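Local structure of HI0065 (Haemophilus influenzae, 1HTW) at residues 20-25 and 55-60; 47-52 and 129-134; 82-87 and 98-103. The protein is required to form the threonylcarbamoyl group on adenosine 37 of tRNAs that read codons beginning with adenine, and binds ATP and magnesium. One frame throughout, in Å; residues are numbered along the deposited sequence.

Contact 1. Residues 20-25 and 55-60; sequences KFAEIL and QGIGHQ
The carboxylate of Glu23 turns one flat face to Ile57. Ile57 CG2 sits almost straight above the carboxyl carbon, with Glu23 CD at 3.8 Å. It is nearly as close to both carboxylate oxygens, so the methyl lies over the group and not at an edge. Nothing from 55-60 meets the other face. The Glu23 chain is bent at chi2 (-77°), which lays the carboxylate alongside the isoleucine; the two side chains run past each other in opposite directions. The same methyl also touches Ala22, with Ile57 CG2 3.7 Å from Ala22 CB. One branch of Ile57 thus carries the whole apolar contact. Beside it, Lys19 NZ bonds to Gly56 O and makes a long, weak ion pair with Glu23 OE2. This ties helix 11-28 to the end of helix 46-56. Ala22 and Phe21 also touch Met53 of helix 46-56. Past Ile57 the chain turns at Gly58, which has positive phi, and Gly58 N bonds back to Gln55 O at 3.0 Å. This is a Schellman motif, here closing the helix that follows the P-loop of the nucleotide-binding fold.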
loop_
_atom_site.group_PDB
_atom_site.type_symbol
_atom_site.label_atom_id
_atom_site.label_comp_id
_atom_site.label_asym_id
_atom_site.label_seq_id
_atom_site.Cartn_x
_atom_site.Cartn_y
_atom_site.Cartn_z
ATOM N N LYS A 20 1.603 -4.632 -11.382
ATOM C CA LYS A 20 2.560 -5.765 -11.151
ATOM C C LYS A 20 2.745 -6.025 -9.669
ATOM O O LYS A 20 2.686 -7.218 -9.274
ATOM C CB LYS A 20 3.904 -5.456 -11.815
ATOM C CG LYS A 20 4.973 -6.521 -11.580
ATOM C CD LYS A 20 6.305 -6.176 -12.224
ATOM C CE LYS A 20 7.131 -7.454 -12.481
ATOM N NZ LYS A 20 8.270 -7.518 -11.525
ATOM N N PHE A 21 2.898 -5.023 -8.824
ATOM C CA PHE A 21 3.077 -5.191 -7.399
ATOM C C PHE A 21 1.843 -5.836 -6.756
ATOM O O PHE A 21 1.881 -6.755 -5.944
ATOM C CB PHE A 21 3.347 -3.811 -6.781
ATOM C CG PHE A 21 3.629 -3.686 -5.332
ATOM C CD1 PHE A 21 4.335 -4.644 -4.631
ATOM C CD2 PHE A 21 3.278 -2.531 -4.618
ATOM C CE1 PHE A 21 4.575 -4.490 -3.266
ATOM C CE2 PHE A 21 3.546 -2.345 -3.292
ATOM C CZ PHE A 21 4.192 -3.383 -2.571
ATOM N N ALA A 22 0.642 -5.359 -7.133
ATOM C CA ALA A 22 -0.592 -5.902 -6.531
ATOM C C ALA A 22 -0.793 -7.368 -6.990
ATOM O O ALA A 22 -1.170 -8.179 -6.124
ATOM C CB ALA A 22 -1.796 -5.088 -7.000
ATOM N N GLU A 23 -0.448 -7.684 -8.214
ATOM C CA GLU A 23 -0.546 -9.055 -8.723
ATOM C C GLU A 23 0.368 -9.970 -7.918
ATOM O O GLU A 23 -0.074 -11.074 -7.515
ATOM C CB GLU A 23 -0.334 -9.157 -10.191
ATOM C CG GLU A 23 -1.417 -8.531 -11.078
ATOM C CD GLU A 23 -2.656 -9.405 -11.163
ATOM O OE1 GLU A 23 -2.799 -10.327 -10.330
ATOM O OE2 GLU A 23 -3.495 -9.180 -12.067
ATOM N N ILE A 24 1.567 -9.477 -7.576
ATOM C CA ILE A 24 2.458 -10.289 -6.742
ATOM C C ILE A 24 1.845 -10.520 -5.391
ATOM O O ILE A 24 1.807 -11.664 -4.889
ATOM C CB ILE A 24 3.854 -9.628 -6.604
ATOM C CG1 ILE A 24 4.616 -9.784 -7.911
ATOM C CG2 ILE A 24 4.592 -10.109 -5.389
ATOM C CD1 ILE A 24 5.904 -8.965 -7.890
ATOM N N LEU A 25 1.278 -9.500 -4.745
ATOM C CA LEU A 25 0.637 -9.667 -3.436
ATOM C C LEU A 25 -0.541 -10.639 -3.509
ATOM O O LEU A 25 -0.679 -11.428 -2.540
ATOM C CB LEU A 25 0.162 -8.323 -2.885
ATOM C CG LEU A 25 1.183 -7.220 -2.748
ATOM C CD1 LEU A 25 0.527 -6.046 -1.973
ATOM C CD2 LEU A 25 2.384 -7.715 -1.941
ATOM N N GLN A 55 -7.055 -0.674 -9.474
ATOM C CA GLN A 55 -7.623 -0.728 -10.772
ATOM C C GLN A 55 -6.917 -1.743 -11.630
ATOM O O GLN A 55 -7.450 -2.406 -12.551
ATOM C CB GLN A 55 -7.665 0.695 -11.481
ATOM C CG GLN A 55 -8.589 1.609 -10.672
ATOM C CD GLN A 55 -8.586 3.048 -11.298
ATOM O OE1 GLN A 55 -7.652 3.311 -12.028
ATOM N NE2 GLN A 55 -9.655 3.797 -11.072
ATOM N N GLY A 56 -5.594 -1.904 -11.297
ATOM C CA GLY A 56 -4.780 -2.880 -12.050
ATOM C C GLY A 56 -5.267 -4.326 -11.830
ATOM O O GLY A 56 -5.148 -5.077 -12.824
ATOM N N ILE A 57 -5.774 -4.597 -10.661
ATOM C CA ILE A 57 -6.280 -6.008 -10.421
ATOM C C ILE A 57 -7.786 -6.030 -10.648
ATOM O O ILE A 57 -8.431 -7.055 -10.322
ATOM C CB ILE A 57 -5.902 -6.481 -9.036
ATOM C CG1 ILE A 57 -6.254 -5.572 -7.876
ATOM C CG2 ILE A 57 -4.374 -6.767 -8.992
ATOM C CD1 ILE A 57 -6.092 -6.169 -6.485
ATOM N N GLY A 58 -8.373 -4.970 -11.206
ATOM C CA GLY A 58 -9.811 -5.046 -11.561
ATOM C C GLY A 58 -10.787 -4.118 -10.930
ATOM O O GLY A 58 -12.016 -4.169 -11.268
ATOM N N HIS A 59 -10.490 -3.283 -9.939
ATOM C CA HIS A 59 -11.421 -2.352 -9.392
ATOM C C HIS A 59 -11.920 -1.428 -10.498
ATOM O O HIS A 59 -11.095 -0.889 -11.232
ATOM C CB HIS A 59 -10.873 -1.550 -8.216
ATOM C CG HIS A 59 -11.887 -0.565 -7.738
ATOM N ND1 HIS A 59 -13.025 -0.929 -7.037
ATOM C CD2 HIS A 59 -11.932 0.783 -7.891
ATOM C CE1 HIS A 59 -13.645 0.195 -6.671
ATOM N NE2 HIS A 59 -13.033 1.223 -7.198
ATOM N N GLN A 60 -13.242 -1.305 -10.656
ATOM C CA GLN A 60 -13.782 -0.351 -11.641
ATOM C C GLN A 60 -14.498 0.759 -10.872
ATOM O O GLN A 60 -15.334 0.526 -10.009
ATOM C CB GLN A 60 -14.839 -1.051 -12.525
ATOM C CG GLN A 60 -14.453 -2.433 -12.972
ATOM C CD GLN A 60 -15.348 -2.987 -14.055
ATOM O OE1 GLN A 60 -16.347 -3.657 -13.770
ATOM N NE2 GLN A 60 -14.978 -2.696 -15.295
#

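Contact 2. Residues 47-52 and 129-134; sequences TTLTRG and VNIDYY. With MG (magnesium ion), chain D; ADP (adenosine-5'-diphosphate), chain H.
Helix 47-52 packs on a face of strand 129-134, with Leu49 CA 9.6 Å from Ile131 CA at the nearest backbone approach. Leu49 makes the contact through one methyl. Its CG lies opposite the backbone N (chi1 172°), and this extends the branch down to the strand. Leu49 CD2 meets Val129 CG1 at 3.8 Å, the two side chains crossing at a slant. The same methyl is more loosely placed against Ile131, with Leu49 CD2 4.4 Å from Ile131 CD1. Leu38 of strand 34-39 and Phe21 of helix 11-28 add to this buried apolar layer.

The start of the helix meets the nucleotide, and Thr47 points away from the strand. Thr47 OG1 binds the magnesium ion at 2.1 Å. ADP O1B is also a ligand of the metal, and Thr47 N donates to this ADP O1B at 2.9 Å in a fairly straight bond (163°). Three waters and Glu113 complete six ligands in an octahedron, with water 1 opposite Thr47 OG1. Water 1 also donates to ADP O3B, and water 2 to ADP O1A, so the metal shell grips both phosphates. Thr48 holds the alpha phosphate twice. Thr48 N donates to ADP O2A at 2.8 Å with a bent angle (139°), and Thr48 OG1 donates to the same ADP O2A at 2.8 Å. The hydroxyl can join in because it lies beside its own backbone N. The Thr48 methyl meanwhile rests near the adenine, with Thr48 CG2 3.9 Å from ADP C2. Lys46, Gly43 and Gly45 also bond to the nucleotide. This is the Walker A P-loop at a helix start, backed by the central sheet of a P-loop NTPase.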
loop_
_atom_site.group_PDB
_atom_site.type_symbol
_atom_site.label_atom_id
_atom_site.label_comp_id
_atom_site.label_asym_id
_atom_site.label_seq_id
_atom_site.Cartn_x
_atom_site.Cartn_y
_atom_site.Cartn_z
ATOM N N THR A 47 -1.151 7.852 -3.562
ATOM C CA THR A 47 -2.515 7.545 -4.053
ATOM C C THR A 47 -2.586 7.132 -5.446
ATOM O O THR A 47 -3.390 6.217 -5.855
ATOM C CB THR A 47 -3.422 8.735 -3.645
ATOM O OG1 THR A 47 -3.442 8.868 -2.266
ATOM C CG2 THR A 47 -4.835 8.464 -4.202
ATOM N N THR A 48 -1.751 7.627 -6.411
ATOM C CA THR A 48 -1.739 7.158 -7.776
ATOM C C THR A 48 -1.210 5.689 -7.897
ATOM O O THR A 48 -1.767 4.948 -8.673
ATOM C CB THR A 48 -0.807 8.010 -8.662
ATOM O OG1 THR A 48 -1.504 9.330 -8.648
ATOM C CG2 THR A 48 -0.722 7.523 -10.058
ATOM N N LEU A 49 -0.237 5.416 -7.039
ATOM C CA LEU A 49 0.253 3.994 -7.044
ATOM C C LEU A 49 -0.879 3.073 -6.473
ATOM O O LEU A 49 -1.056 2.068 -7.166
ATOM C CB LEU A 49 1.436 3.898 -6.047
ATOM C CG LEU A 49 1.924 2.457 -5.798
ATOM C CD1 LEU A 49 2.202 1.718 -7.087
ATOM C CD2 LEU A 49 3.171 2.460 -4.895
ATOM N N THR A 50 -1.494 3.525 -5.456
ATOM C CA THR A 50 -2.658 2.737 -4.905
ATOM C C THR A 50 -3.701 2.542 -5.991
ATOM O O THR A 50 -4.270 1.452 -6.151
ATOM C CB THR A 50 -3.270 3.529 -3.771
ATOM O OG1 THR A 50 -2.319 3.590 -2.682
ATOM C CG2 THR A 50 -4.514 2.772 -3.199
ATOM N N ARG A 51 -3.998 3.589 -6.738
ATOM C CA ARG A 51 -4.948 3.443 -7.863
ATOM C C ARG A 51 -4.520 2.447 -8.884
ATOM O O ARG A 51 -5.289 1.568 -9.359
ATOM C CB ARG A 51 -5.288 4.829 -8.428
ATOM C CG ARG A 51 -6.092 4.840 -9.712
ATOM C CD ARG A 51 -6.340 6.333 -10.144
ATOM N NE ARG A 51 -5.502 6.808 -11.202
ATOM C CZ ARG A 51 -5.361 6.566 -12.457
ATOM N NH1 ARG A 51 -6.023 5.610 -13.132
ATOM N NH2 ARG A 51 -4.412 7.226 -13.159
ATOM N N GLY A 52 -3.254 2.444 -9.303
ATOM C CA GLY A 52 -2.746 1.477 -10.273
ATOM C C GLY A 52 -2.888 0.017 -9.612
ATOM O O GLY A 52 -3.121 -0.867 -10.414
ATOM N N VAL A 129 7.244 1.347 0.882
ATOM C CA VAL A 129 7.433 1.786 -0.508
ATOM C C VAL A 129 7.794 3.279 -0.421
ATOM O O VAL A 129 6.917 4.075 -0.056
ATOM C CB VAL A 129 6.079 1.680 -1.269
ATOM C CG1 VAL A 129 6.257 2.164 -2.692
ATOM C CG2 VAL A 129 5.621 0.219 -1.311
ATOM N N ASN A 130 9.059 3.625 -0.694
ATOM C CA ASN A 130 9.450 5.047 -0.487
ATOM C C ASN A 130 9.526 5.689 -1.853
ATOM O O ASN A 130 10.299 5.244 -2.717
ATOM C CB ASN A 130 10.856 5.052 0.154
ATOM C CG ASN A 130 10.855 4.545 1.578
ATOM O OD1 ASN A 130 9.819 4.510 2.233
ATOM N ND2 ASN A 130 12.007 4.077 2.087
ATOM N N ILE A 131 8.675 6.675 -2.147
ATOM C CA ILE A 131 8.593 7.254 -3.449
ATOM C C ILE A 131 9.340 8.625 -3.469
ATOM O O ILE A 131 8.930 9.483 -2.711
ATOM C CB ILE A 131 7.092 7.572 -3.811
ATOM C CG1 ILE A 131 6.278 6.251 -3.654
ATOM C CG2 ILE A 131 7.029 8.020 -5.268
ATOM C CD1 ILE A 131 4.809 6.472 -4.129
ATOM N N ASP A 132 10.256 8.785 -4.382
ATOM C CA ASP A 132 10.908 10.106 -4.622
ATOM C C ASP A 132 10.447 10.599 -5.974
ATOM O O ASP A 132 9.918 9.947 -6.875
ATOM C CB ASP A 132 12.418 10.005 -4.615
ATOM C CG ASP A 132 13.176 11.291 -4.377
ATOM O OD1 ASP A 132 12.593 12.358 -4.062
ATOM O OD2 ASP A 132 14.434 11.202 -4.392
ATOM N N TYR A 133 10.608 11.946 -6.170
ATOM C CA TYR A 133 10.031 12.498 -7.408
ATOM C C TYR A 133 10.894 13.671 -7.951
ATOM O O TYR A 133 11.600 14.270 -7.160
ATOM C CB TYR A 133 8.669 13.149 -7.027
ATOM C CG TYR A 133 8.734 14.117 -5.870
ATOM C CD1 TYR A 133 8.704 13.690 -4.558
ATOM C CD2 TYR A 133 8.801 15.504 -6.082
ATOM C CE1 TYR A 133 8.812 14.529 -3.483
ATOM C CE2 TYR A 133 8.894 16.376 -5.005
ATOM C CZ TYR A 133 8.869 15.908 -3.721
ATOM O OH TYR A 133 8.912 16.756 -2.636
ATOM N N TYR A 134 10.707 13.883 -9.198
ATOM C CA TYR A 134 11.346 14.989 -9.952
ATOM C C TYR A 134 10.487 15.271 -11.173
ATOM O O TYR A 134 10.401 14.469 -12.119
ATOM C CB TYR A 134 12.723 14.453 -10.320
ATOM C CG TYR A 134 13.721 15.413 -10.890
ATOM C CD1 TYR A 134 13.609 15.833 -12.212
ATOM C CD2 TYR A 134 14.781 15.887 -10.127
ATOM C CE1 TYR A 134 14.548 16.672 -12.772
ATOM C CE2 TYR A 134 15.731 16.731 -10.681
ATOM C CZ TYR A 134 15.601 17.120 -11.996
ATOM O OH TYR A 134 16.523 17.967 -12.568
HETATM MG MG MG D . -2.418 10.350 -1.199
HETATM P PB ADP H . 0.231 11.485 -2.856
HETATM O O1B ADP H . -0.870 10.498 -2.453
HETATM O O2B ADP H . 1.580 10.998 -2.534
HETATM O O3B ADP H . -0.100 12.865 -2.140
HETATM P PA ADP H . -1.075 11.647 -5.439
HETATM O O1A ADP H . -2.404 12.108 -4.930
HETATM O O2A ADP H . -1.060 10.312 -6.073
HETATM O O3A ADP H . 0.059 11.806 -4.347
HETATM O "O5'" ADP H . -0.621 12.723 -6.538
HETATM C "C5'" ADP H . 0.333 12.491 -7.542
HETATM C "C4'" ADP H . 0.161 13.607 -8.609
HETATM O "O4'" ADP H . 1.307 13.613 -9.457
HETATM C "C3'" ADP H . -1.059 13.411 -9.482
HETATM O "O3'" ADP H . -1.713 14.694 -9.737
HETATM C "C2'" ADP H . -0.445 12.738 -10.694
HETATM O "O2'" ADP H . -1.217 12.831 -11.875
HETATM C "C1'" ADP H . 0.957 13.382 -10.772
HETATM N N9 ADP H . 1.942 12.533 -11.395
HETATM C C8 ADP H . 2.789 12.880 -12.408
HETATM N N7 ADP H . 3.669 12.011 -12.770
HETATM C C5 ADP H . 3.407 10.994 -11.963
HETATM C C6 ADP H . 4.102 9.811 -11.880
HETATM N N6 ADP H . 5.167 9.488 -12.599
HETATM N N1 ADP H . 3.697 8.986 -10.872
HETATM C C2 ADP H . 2.677 9.337 -10.071
HETATM N N3 ADP H . 1.970 10.487 -10.042
HETATM C C4 ADP H . 2.396 11.252 -11.076
HETATM O O HOH W 1 -1.483 11.899 -0.080
HETATM O O HOH W 2 -3.513 11.847 -2.365
HETATM O O HOH W 3 -4.194 10.482 0.216
#

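Contact 3. Residues 82-87 and 98-103; sequences YHFDLY and MGIRDY
Tyr103 lies across the ring of Tyr82, starting with Tyr103 CB, 3.9 Å from the Tyr82 centroid and 12° off the normal, a CH-pi contact over the face. With chi2 at -7°, CA, CB and ring of Tyr103 form one flat layer. CG hangs above the ring centre. Tyr103 CD1 is 3.6 Å from Tyr82 CZ, and Tyr103 CD2 is 3.5 Å from Tyr82 CD1. Tyr103 CE1, CE2 and CZ lie near Tyr82 CE1; Tyr103 OH runs on past it without close contact. The planes differ by 10° and the centroids are 3.9 Å apart, an offset stack, although the side chains cross at about a right angle. The stack joins helix 100-104 to strand 79-85 of the central sheet, on the face away from the P-loop helix; His83, on the other face, bonds to Glu113. Phe84 CZ comes in at the edge of the Tyr103 ring, 4.1 Å from Tyr103 CD2. Gly99 O lies over the Tyr103 face opposite Tyr82, and Ile100 CD1 is at the edge of the Phe84 ring; both are poorly ordered, so less certain. At the strand end, Asp85 OD1 accepts from Tyr87 N at 2.9 Å in an Asx turn.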
loop_
_atom_site.group_PDB
_atom_site.type_symbol
_atom_site.label_atom_id
_atom_site.label_comp_id
_atom_site.label_asym_id
_atom_site.label_seq_id
_atom_site.Cartn_x
_atom_site.Cartn_y
_atom_site.Cartn_z
ATOM N N TYR A 82 -7.703 -2.776 1.902
ATOM C CA TYR A 82 -8.018 -1.581 2.688
ATOM C C TYR A 82 -6.989 -0.464 2.409
ATOM O O TYR A 82 -5.820 -0.740 2.418
ATOM C CB TYR A 82 -8.017 -1.884 4.180
ATOM C CG TYR A 82 -9.136 -2.870 4.485
ATOM C CD1 TYR A 82 -10.430 -2.479 4.645
ATOM C CD2 TYR A 82 -8.806 -4.236 4.504
ATOM C CE1 TYR A 82 -11.436 -3.420 4.890
ATOM C CE2 TYR A 82 -9.832 -5.175 4.673
ATOM C CZ TYR A 82 -11.110 -4.755 4.868
ATOM O OH TYR A 82 -12.094 -5.714 5.147
ATOM N N HIS A 83 -7.537 0.667 1.972
ATOM C CA HIS A 83 -6.632 1.823 1.674
ATOM C C HIS A 83 -6.818 2.779 2.838
ATOM O O HIS A 83 -7.922 3.214 3.202
ATOM C CB HIS A 83 -7.111 2.465 0.355
ATOM C CG HIS A 83 -6.292 3.691 -0.011
ATOM N ND1 HIS A 83 -6.803 4.656 -0.834
ATOM C CD2 HIS A 83 -5.033 4.032 0.319
ATOM C CE1 HIS A 83 -5.881 5.613 -0.999
ATOM N NE2 HIS A 83 -4.775 5.249 -0.348
ATOM N N PHE A 84 -5.690 3.093 3.490
ATOM C CA PHE A 84 -5.724 4.030 4.629
ATOM C C PHE A 84 -4.966 5.310 4.299
ATOM O O PHE A 84 -3.940 5.231 3.637
ATOM C CB PHE A 84 -5.001 3.392 5.827
ATOM C CG PHE A 84 -5.744 2.241 6.461
ATOM C CD1 PHE A 84 -5.580 0.965 5.916
ATOM C CD2 PHE A 84 -6.403 2.405 7.667
ATOM C CE1 PHE A 84 -6.205 -0.124 6.515
ATOM C CE2 PHE A 84 -7.053 1.314 8.241
ATOM C CZ PHE A 84 -6.948 0.084 7.657
ATOM N N ASP A 85 -5.564 6.454 4.660
ATOM C CA ASP A 85 -4.796 7.719 4.662
ATOM C C ASP A 85 -4.977 8.273 6.083
ATOM O O ASP A 85 -6.105 8.672 6.417
ATOM C CB ASP A 85 -5.295 8.762 3.673
ATOM C CG ASP A 85 -4.312 9.989 3.775
ATOM O OD1 ASP A 85 -3.682 10.095 4.833
ATOM O OD2 ASP A 85 -4.172 10.692 2.786
ATOM N N LEU A 86 -3.958 8.183 6.889
ATOM C CA LEU A 86 -3.969 8.429 8.293
ATOM C C LEU A 86 -3.598 9.876 8.665
ATOM O O LEU A 86 -3.393 10.138 9.842
ATOM C CB LEU A 86 -3.143 7.483 9.133
ATOM C CG LEU A 86 -3.431 5.975 9.035
ATOM C CD1 LEU A 86 -2.576 5.167 9.978
ATOM C CD2 LEU A 86 -4.919 5.712 9.261
ATOM N N TYR A 87 -3.514 10.699 7.633
ATOM C CA TYR A 87 -3.080 12.082 7.874
ATOM C C TYR A 87 -3.864 12.757 8.987
ATOM O O TYR A 87 -3.266 13.427 9.845
ATOM C CB TYR A 87 -3.175 12.902 6.585
ATOM C CG TYR A 87 -2.600 14.301 6.830
ATOM C CD1 TYR A 87 -1.398 14.432 7.510
ATOM C CD2 TYR A 87 -3.276 15.433 6.427
ATOM C CE1 TYR A 87 -0.865 15.689 7.762
ATOM C CE2 TYR A 87 -2.756 16.696 6.681
ATOM C CZ TYR A 87 -1.549 16.812 7.331
ATOM O OH TYR A 87 -1.022 18.055 7.582
ATOM N N MET A 98 -12.436 2.427 15.667
ATOM C CA MET A 98 -13.031 2.204 14.338
ATOM C C MET A 98 -12.881 0.725 14.016
ATOM O O MET A 98 -12.293 -0.017 14.816
ATOM C CB MET A 98 -12.267 3.084 13.352
ATOM C CG MET A 98 -11.475 4.198 14.082
ATOM S SD MET A 98 -10.366 5.070 12.741
ATOM C CE MET A 98 -11.528 4.780 11.254
ATOM N N GLY A 99 -13.377 0.267 12.880
ATOM C CA GLY A 99 -13.348 -1.114 12.487
ATOM C C GLY A 99 -12.028 -1.746 12.146
ATOM O O GLY A 99 -12.004 -2.898 11.668
ATOM N N ILE A 100 -10.914 -1.066 12.351
ATOM C CA ILE A 100 -9.591 -1.595 12.047
ATOM C C ILE A 100 -9.483 -3.082 12.370
ATOM O O ILE A 100 -9.025 -3.882 11.566
ATOM C CB ILE A 100 -8.525 -0.841 12.883
ATOM C CG1 ILE A 100 -8.317 0.550 12.277
ATOM C CG2 ILE A 100 -7.236 -1.628 12.934
ATOM C CD1 ILE A 100 -9.530 1.036 11.500
ATOM N N ARG A 101 -9.901 -3.430 13.581
ATOM C CA ARG A 101 -9.825 -4.773 14.095
ATOM C C ARG A 101 -9.761 -5.847 13.022
ATOM O O ARG A 101 -8.699 -6.392 12.724
ATOM C CB ARG A 101 -11.028 -5.070 15.011
ATOM C CG ARG A 101 -11.437 -3.886 15.872
ATOM C CD ARG A 101 -12.582 -4.248 16.801
ATOM N NE ARG A 101 -12.269 -3.985 18.202
ATOM C CZ ARG A 101 -12.956 -4.510 19.216
ATOM N NH1 ARG A 101 -13.980 -5.316 18.967
ATOM N NH2 ARG A 101 -12.617 -4.232 20.467
ATOM N N ASP A 102 -10.936 -6.199 12.502
ATOM C CA ASP A 102 -11.036 -7.301 11.565
ATOM C C ASP A 102 -10.136 -7.147 10.362
ATOM O O ASP A 102 -9.716 -8.161 9.791
ATOM C CB ASP A 102 -12.497 -7.537 11.170
ATOM C CG ASP A 102 -13.343 -7.855 12.398
ATOM O OD1 ASP A 102 -12.733 -8.150 13.459
ATOM O OD2 ASP A 102 -14.581 -7.801 12.304
ATOM N N TYR A 103 -9.810 -5.910 9.970
ATOM C CA TYR A 103 -8.989 -5.699 8.785
ATOM C C TYR A 103 -7.566 -6.226 8.925
ATOM O O TYR A 103 -6.984 -6.667 7.925
ATOM C CB TYR A 103 -8.928 -4.230 8.407
ATOM C CG TYR A 103 -10.273 -3.543 8.290
ATOM C CD1 TYR A 103 -11.470 -4.233 8.371
ATOM C CD2 TYR A 103 -10.314 -2.166 8.130
ATOM C CE1 TYR A 103 -12.689 -3.558 8.290
ATOM C CE2 TYR A 103 -11.507 -1.482 8.080
ATOM C CZ TYR A 103 -12.694 -2.189 8.140
ATOM O OH TYR A 103 -13.879 -1.502 8.004
#

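Helix 46-56 joins contacts 1 and 2: its start binds the nucleotide in contact 2, and its end packs on helix 11-28 in contact 1. The two contacts touch where Phe21 CE2 lies 3.8 Å from Val129 CG2. Contacts 2 and 3 reach the same central sheet, on opposite sides of the chain's centre. They touch where Thr50 CG2 of the helix packs 3.8 Å from His83 CG of strand 79-85. Contact 3 is nested along the chain inside the loop that contact 2 closes. The nearest side-chain atom of its Phe84 is about 10 Å from the magnesium of contact 2, and about 6 Å from the side chain of the metal ligand Glu113. Contacts 1 and 3 do not touch; their nearest atoms are about 9 Å apart.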